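Local coordinates for beta-hexosaminidase Amuc_2018 (Akkermansia muciniphila, PDB 6JEB), which hydrolyses terminal non-reducing N-acetylglucosamine and N-acetylgalactosamine units from beta-linked glycans, including chitobiose and terminally unbranched N-glycans, at residues A[198-209]-A[223-232]. Sequence-based numbering, arbitrary orientation. Where two conformers were deposited one is given.
Sequences HAAYPEFFCFPK and ELVCPQKPEV. With ZN (zinc ion), chain B.
Cys206 and Cys226 reach one zinc ion, each SG 2.3 Å from the metal. Cys206 SG lies beside its own N and Cys226 SG anti to its N (chi1 -179°); Gln228 N adds a hydrogen bond to the Cys226 thiolate.

Next to the metal the backbones join at a single bridge between Phe205 and Val225, where Cys226 N donates to Phe204 O over 2.9 Å in a nearly straight bond. In one of its two modelled conformers Lys229, bent at chi2, runs alongside the 3-10 segment 202-204 and gives NZ to Phe205 O at 2.8 Å and, from above the carbonyl plane, to Glu203 O. With two waters also near NZ, three protons serve four acceptors.

Charge pairing holds the other end. Lys209, bent at its last torsion (chi4 69°), brings NZ 2.7 Å from Glu223 OE2 on the syn side of the carboxylate while also donating to Phe207 O. Glu223 OE1 faces the edge of the His198 ring and takes a water that links it to Phe207 N. A methionine in place of Lys209 would probably leave the buried Glu223 carboxylate without its countercharge and Phe207 O without this donor.

Val225 CG1 sits over a face of the Phe205 ring in a CH-pi contact, and Val232 CG2 packs on Phe204 CB at 3.8 Å.

Cys267, just before helix 268-277, and Cys270, in its first turn, complete a four-cysteine zinc site, probably structural, tying that helix's start to the loops after helix 195-200 and before helix 230-246, at the periphery of the family 20 TIM-barrel domain.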
ATOM      1  N   HIS A 198      14.769  18.520   4.262  1.00 12.09           N
ATOM      2  CA  HIS A 198      15.538  19.740   4.017  1.00 13.34           C
ATOM      3  C   HIS A 198      15.314  20.764   5.122  1.00 12.94           C
ATOM      4  O   HIS A 198      16.255  21.448   5.542  1.00 14.60           O
ATOM      5  CB  HIS A 198      15.192  20.318   2.637  1.00 13.76           C
ATOM      6  CG  HIS A 198      16.141  21.378   2.159  1.00 15.06           C
ATOM      7  ND1 HIS A 198      16.638  21.400   0.873  1.00 15.68           N
ATOM      8  CD2 HIS A 198      16.674  22.456   2.787  1.00 16.07           C
ATOM      9  CE1 HIS A 198      17.445  22.439   0.732  1.00 15.69           C
ATOM     10  NE2 HIS A 198      17.486  23.094   1.879  1.00 16.49           N
ATOM     11  N   ALA A 199      14.074  20.897   5.597  1.00 13.20           N
ATOM     12  CA  ALA A 199      13.805  21.819   6.696  1.00 13.63           C
ATOM     13  C   ALA A 199      14.649  21.481   7.921  1.00 13.72           C
ATOM     14  O   ALA A 199      15.159  22.383   8.603  1.00 14.35           O
ATOM     15  CB  ALA A 199      12.315  21.796   7.042  1.00 12.84           C
ATOM     16  N   ALA A 200      14.837  20.184   8.193  1.00 12.14           N
ATOM     17  CA  ALA A 200      15.607  19.755   9.358  1.00 11.95           C
ATOM     18  C   ALA A 200      17.109  19.778   9.096  1.00 12.89           C
ATOM     19  O   ALA A 200      17.883  20.243   9.942  1.00 14.14           O
ATOM     20  CB  ALA A 200      15.176  18.351   9.777  1.00 12.97           C
ATOM     21  N   TYR A 201      17.534  19.255   7.944  1.00 12.61           N
ATOM     22  CA  TYR A 201      18.946  19.022   7.636  1.00 12.12           C
ATOM     23  C   TYR A 201      19.258  19.570   6.248  1.00 12.94           C
ATOM     24  O   TYR A 201      19.495  18.812   5.296  1.00 14.04           O
ATOM     25  CB  TYR A 201      19.297  17.533   7.751  1.00 11.53           C
ATOM     26  CG  TYR A 201      19.220  17.044   9.180  1.00 11.48           C
ATOM     27  CD1 TYR A 201      20.195  17.404  10.102  1.00 13.48           C
ATOM     28  CD2 TYR A 201      18.156  16.256   9.622  1.00 11.94           C
ATOM     29  CE1 TYR A 201      20.127  16.998  11.421  1.00 14.07           C
ATOM     30  CE2 TYR A 201      18.080  15.841  10.946  1.00 12.94           C
ATOM     31  CZ  TYR A 201      19.077  16.211  11.838  1.00 12.88           C
ATOM     32  OH  TYR A 201      19.005  15.816  13.152  1.00 13.00           O
ATOM     33  N   PRO A 202      19.269  20.898   6.099  1.00 14.05           N
ATOM     34  CA  PRO A 202      19.572  21.481   4.783  1.00 14.33           C
ATOM     35  C   PRO A 202      20.932  21.068   4.261  1.00 14.42           C
ATOM     36  O   PRO A 202      21.137  21.023   3.038  1.00 15.12           O
ATOM     37  CB  PRO A 202      19.499  22.991   5.047  1.00 15.97           C
ATOM     38  CG  PRO A 202      19.758  23.125   6.529  1.00 16.70           C
ATOM     39  CD  PRO A 202      19.085  21.929   7.137  1.00 14.77           C
ATOM     40  N   GLU A 203      21.862  20.738   5.163  1.00 15.41           N
ATOM     41  CA  GLU A 203      23.201  20.321   4.768  1.00 14.44           C
ATOM     42  C   GLU A 203      23.216  19.023   3.963  1.00 14.37           C
ATOM     43  O   GLU A 203      24.261  18.691   3.394  1.00 16.59           O
ATOM     44  CB  GLU A 203      24.099  20.185   6.005  1.00 16.13           C
ATOM     45  CG  GLU A 203      23.633  19.135   7.028  1.00 18.27           C
ATOM     46  CD  GLU A 203      22.855  19.728   8.193  1.00 21.35           C
ATOM     47  OE1 GLU A 203      22.038  20.644   7.961  1.00 22.16           O
ATOM     48  OE2 GLU A 203      23.066  19.287   9.349  1.00 23.54           O
ATOM     49  N   PHE A 204      22.104  18.284   3.898  1.00 14.08           N
ATOM     50  CA  PHE A 204      22.058  17.069   3.087  1.00 13.66           C
ATOM     51  C   PHE A 204      21.797  17.349   1.610  1.00 13.68           C
ATOM     52  O   PHE A 204      21.771  16.402   0.818  1.00 15.43           O
ATOM     53  CB  PHE A 204      20.956  16.115   3.574  1.00 13.27           C
ATOM     54  CG  PHE A 204      21.165  15.553   4.961  1.00 13.68           C
ATOM     55  CD1 PHE A 204      22.350  15.742   5.665  1.00 14.44           C
ATOM     56  CD2 PHE A 204      20.151  14.804   5.554  1.00 13.70           C
ATOM     57  CE1 PHE A 204      22.511  15.198   6.959  1.00 15.14           C
ATOM     58  CE2 PHE A 204      20.295  14.259   6.835  1.00 13.91           C
ATOM     59  CZ  PHE A 204      21.476  14.458   7.540  1.00 14.57           C
ATOM     60  N   PHE A 205      21.612  18.608   1.219  1.00 13.69           N
ATOM     61  CA  PHE A 205      21.097  18.955  -0.097  1.00 13.91           C
ATOM     62  C   PHE A 205      22.119  19.760  -0.892  1.00 13.64           C
ATOM     63  O   PHE A 205      23.005  20.408  -0.328  1.00 15.65           O
ATOM     64  CB  PHE A 205      19.765  19.707   0.035  1.00 13.53           C
ATOM     65  CG  PHE A 205      18.674  18.845   0.599  1.00 13.39           C
ATOM     66  CD1 PHE A 205      18.629  18.565   1.961  1.00 13.34           C
ATOM     67  CD2 PHE A 205      17.745  18.253  -0.238  1.00 14.49           C
ATOM     68  CE1 PHE A 205      17.653  17.715   2.479  1.00 13.65           C
ATOM     69  CE2 PHE A 205      16.759  17.415   0.265  1.00 13.67           C
ATOM     70  CZ  PHE A 205      16.706  17.144   1.627  1.00 13.62           C
ATOM     71  N   CYS A 206      21.979  19.708  -2.223  1.00 14.32           N
ATOM     72  CA  CYS A 206      22.917  20.401  -3.104  1.00 15.07           C
ATOM     73  C   CYS A 206      22.938  21.900  -2.832  1.00 16.06           C
ATOM     74  O   CYS A 206      24.000  22.538  -2.885  1.00 17.66           O
ATOM     75  CB  CYS A 206      22.538  20.159  -4.566  1.00 14.81           C
ATOM     76  SG  CYS A 206      22.457  18.423  -5.065  1.00 15.82           S
ATOM     77  N   PHE A 207      21.770  22.483  -2.563  1.00 15.76           N
ATOM     78  CA  PHE A 207      21.620  23.922  -2.356  1.00 16.15           C
ATOM     79  C   PHE A 207      20.939  24.125  -1.008  1.00 15.18           C
ATOM     80  O   PHE A 207      19.717  24.322  -0.933  1.00 17.29           O
ATOM     81  CB  PHE A 207      20.865  24.571  -3.518  1.00 17.27           C
ATOM     82  CG  PHE A 207      21.606  24.492  -4.825  1.00 16.97           C
ATOM     83  CD1 PHE A 207      22.559  25.452  -5.153  1.00 17.76           C
ATOM     84  CD2 PHE A 207      21.384  23.446  -5.710  1.00 17.86           C
ATOM     85  CE1 PHE A 207      23.265  25.379  -6.338  1.00 18.02           C
ATOM     86  CE2 PHE A 207      22.083  23.368  -6.910  1.00 17.60           C
ATOM     87  CZ  PHE A 207      23.024  24.341  -7.222  1.00 18.03           C
ATOM     88  N   PRO A 208      21.706  24.085   0.079  1.00 15.95           N
ATOM     89  CA  PRO A 208      21.104  24.194   1.414  1.00 16.50           C
ATOM     90  C   PRO A 208      20.406  25.533   1.609  1.00 17.86           C
ATOM     91  O   PRO A 208      20.948  26.600   1.293  1.00 19.41           O
ATOM     92  CB  PRO A 208      22.302  24.033   2.360  1.00 17.51           C
ATOM     93  CG  PRO A 208      23.325  23.306   1.549  1.00 19.94           C
ATOM     94  CD  PRO A 208      23.153  23.825   0.144  1.00 17.37           C
ATOM     95  N   LYS A 209      19.187  25.462   2.136  1.00 17.28           N
ATOM     96  CA  LYS A 209      18.356  26.632   2.394  1.00 18.66           C
ATOM     97  C   LYS A 209      17.945  26.560   3.858  1.00 18.81           C
ATOM     98  O   LYS A 209      16.941  25.923   4.204  1.00 18.40           O
ATOM     99  CB  LYS A 209      17.155  26.662   1.453  1.00 18.55           C
ATOM    100  CG  LYS A 209      17.550  26.770  -0.024  1.00 21.46           C
ATOM    101  CD  LYS A 209      16.367  26.442  -0.939  1.00 23.01           C
ATOM    102  CE  LYS A 209      16.784  26.332  -2.388  1.00 25.50           C
ATOM    103  NZ  LYS A 209      17.618  25.127  -2.609  1.00 21.16           N
ATOM    104  N   GLU A 223      13.926  19.650  -4.471  1.00 15.33           N
ATOM    105  CA  GLU A 223      15.035  19.457  -3.538  1.00 15.56           C
ATOM    106  C   GLU A 223      15.426  17.982  -3.476  1.00 15.47           C
ATOM    107  O   GLU A 223      14.691  17.160  -2.920  1.00 18.22           O
ATOM    108  CB  GLU A 223      14.636  19.966  -2.157  1.00 17.48           C
ATOM    109  CG  GLU A 223      14.400  21.459  -2.100  1.00 19.23           C
ATOM    110  CD  GLU A 223      15.663  22.253  -2.367  1.00 22.80           C
ATOM    111  OE1 GLU A 223      16.767  21.720  -2.118  1.00 24.31           O
ATOM    112  OE2 GLU A 223      15.557  23.410  -2.823  1.00 23.48           O
ATOM    113  N   LEU A 224      16.593  17.644  -4.016  1.00 14.48           N
ATOM    114  CA  LEU A 224      17.116  16.287  -3.948  1.00 13.58           C
ATOM    115  C   LEU A 224      18.297  16.243  -2.986  1.00 13.40           C
ATOM    116  O   LEU A 224      19.133  17.156  -2.973  1.00 15.22           O
ATOM    117  CB  LEU A 224      17.589  15.808  -5.330  1.00 13.75           C
ATOM    118  CG  LEU A 224      16.604  15.902  -6.501  1.00 15.04           C
ATOM    119  CD1 LEU A 224      17.145  15.160  -7.709  1.00 16.22           C
ATOM    120  CD2 LEU A 224      15.232  15.358  -6.128  1.00 16.43           C
ATOM    121  N   VAL A 225      18.380  15.173  -2.187  1.00 13.08           N
ATOM    122  CA  VAL A 225      19.593  14.971  -1.402  1.00 13.05           C
ATOM    123  C   VAL A 225      20.794  14.898  -2.348  1.00 13.59           C
ATOM    124  O   VAL A 225      20.691  14.440  -3.495  1.00 15.69           O
ATOM    125  CB  VAL A 225      19.520  13.733  -0.492  1.00 13.73           C
ATOM    126  CG1 VAL A 225      18.524  13.959   0.644  1.00 15.04           C
ATOM    127  CG2 VAL A 225      19.172  12.473  -1.307  1.00 15.06           C
ATOM    128  N   CYS A 226      21.942  15.382  -1.873  1.00 14.95           N
ATOM    129  CA  CYS A 226      23.138  15.427  -2.702  1.00 14.46           C
ATOM    130  C   CYS A 226      23.944  14.150  -2.496  1.00 14.98           C
ATOM    131  O   CYS A 226      24.458  13.930  -1.391  1.00 15.13           O
ATOM    132  CB  CYS A 226      23.984  16.641  -2.351  1.00 14.51           C
ATOM    133  SG  CYS A 226      25.476  16.736  -3.384  1.00 15.63           S
ATOM    134  N   PRO A 227      24.095  13.292  -3.510  1.00 14.40           N
ATOM    135  CA  PRO A 227      24.852  12.045  -3.311  1.00 15.32           C
ATOM    136  C   PRO A 227      26.321  12.258  -2.997  1.00 15.23           C
ATOM    137  O   PRO A 227      26.992  11.291  -2.615  1.00 17.35           O
ATOM    138  CB  PRO A 227      24.683  11.303  -4.648  1.00 17.00           C
ATOM    139  CG  PRO A 227      23.472  11.917  -5.284  1.00 16.42           C
ATOM    140  CD  PRO A 227      23.494  13.364  -4.852  1.00 15.74           C
ATOM    141  N   GLN A 228      26.846  13.474  -3.156  1.00 15.47           N
ATOM    142  CA  GLN A 228      28.266  13.693  -2.905  1.00 15.63           C
ATOM    143  C   GLN A 228      28.580  13.950  -1.443  1.00 17.52           C
ATOM    144  O   GLN A 228      29.761  14.023  -1.082  1.00 18.85           O
ATOM    145  CB  GLN A 228      28.783  14.875  -3.732  1.00 15.92           C
ATOM    146  CG  GLN A 228      28.233  14.941  -5.159  1.00 16.91           C
ATOM    147  CD  GLN A 228      28.147  13.582  -5.844  1.00 17.99           C
ATOM    148  OE1 GLN A 228      28.981  12.693  -5.631  1.00 19.39           O
ATOM    149  NE2 GLN A 228      27.138  13.421  -6.682  1.00 17.52           N
ATOM    150  N   LYS A 229      27.573  14.072  -0.590  1.00 17.47           N
ATOM    151  CA  LYS A 229      27.803  14.493   0.783  0.50 18.60           C
ATOM    152  C   LYS A 229      27.881  13.285   1.701  1.00 18.02           C
ATOM    153  O   LYS A 229      26.928  12.488   1.746  1.00 18.08           O
ATOM    154  CB  LYS A 229      26.692  15.434   1.228  0.50 20.82           C
ATOM    155  CG  LYS A 229      26.611  16.665   0.335  0.50 21.59           C
ATOM    156  CD  LYS A 229      26.157  17.881   1.104  0.50 21.65           C
ATOM    157  CE  LYS A 229      26.176  19.117   0.234  0.50 22.24           C
ATOM    158  NZ  LYS A 229      25.530  20.279   0.917  0.50 20.99           N
ATOM    159  N   PRO A 230      28.983  13.103   2.435  1.00 16.95           N
ATOM    160  CA  PRO A 230      29.097  11.915   3.293  1.00 17.94           C
ATOM    161  C   PRO A 230      28.017  11.839   4.347  1.00 17.01           C
ATOM    162  O   PRO A 230      27.628  10.732   4.745  1.00 17.32           O
ATOM    163  CB  PRO A 230      30.491  12.060   3.921  1.00 19.74           C
ATOM    164  CG  PRO A 230      30.826  13.527   3.787  1.00 21.71           C
ATOM    165  CD  PRO A 230      30.177  13.965   2.501  1.00 19.23           C
ATOM    166  N   GLU A 231      27.520  12.982   4.823  1.00 17.91           N
ATOM    167  CA  GLU A 231      26.459  12.996   5.827  0.50 16.70           C
ATOM    168  C   GLU A 231      25.195  12.309   5.329  1.00 15.39           C
ATOM    169  O   GLU A 231      24.437  11.743   6.122  1.00 16.76           O
ATOM    170  CB  GLU A 231      26.106  14.439   6.182  0.50 18.68           C
ATOM    171  CG  GLU A 231      27.204  15.216   6.868  0.50 20.32           C
ATOM    172  CD  GLU A 231      28.189  15.859   5.900  0.50 20.21           C
ATOM    173  OE1 GLU A 231      28.080  15.660   4.661  0.50 14.35           O
ATOM    174  OE2 GLU A 231      29.075  16.577   6.397  0.50 26.64           O
ATOM    175  N   VAL A 232      24.932  12.399   4.023  1.00 15.21           N
ATOM    176  CA  VAL A 232      23.746  11.767   3.452  1.00 15.38           C
ATOM    177  C   VAL A 232      23.823  10.257   3.632  1.00 15.36           C
ATOM    178  O   VAL A 232      22.857   9.610   4.051  1.00 15.31           O
ATOM    179  CB  VAL A 232      23.601  12.155   1.967  1.00 16.30           C
ATOM    180  CG1 VAL A 232      22.606  11.249   1.267  1.00 18.88           C
ATOM    181  CG2 VAL A 232      23.183  13.609   1.849  1.00 17.81           C
TER
HETATM  182 ZN    ZN B 501      24.691  17.766  -5.334  1.00 16.03          ZN
HETATM  183  O   HOH W   1      26.490  20.408   3.283  1.00 37.16           O
HETATM  184  O   HOH W   2      26.676  21.912  -1.023  1.00 29.64           O
HETATM  185  O   HOH W   3      19.203  21.353  -3.126  1.00 16.16           O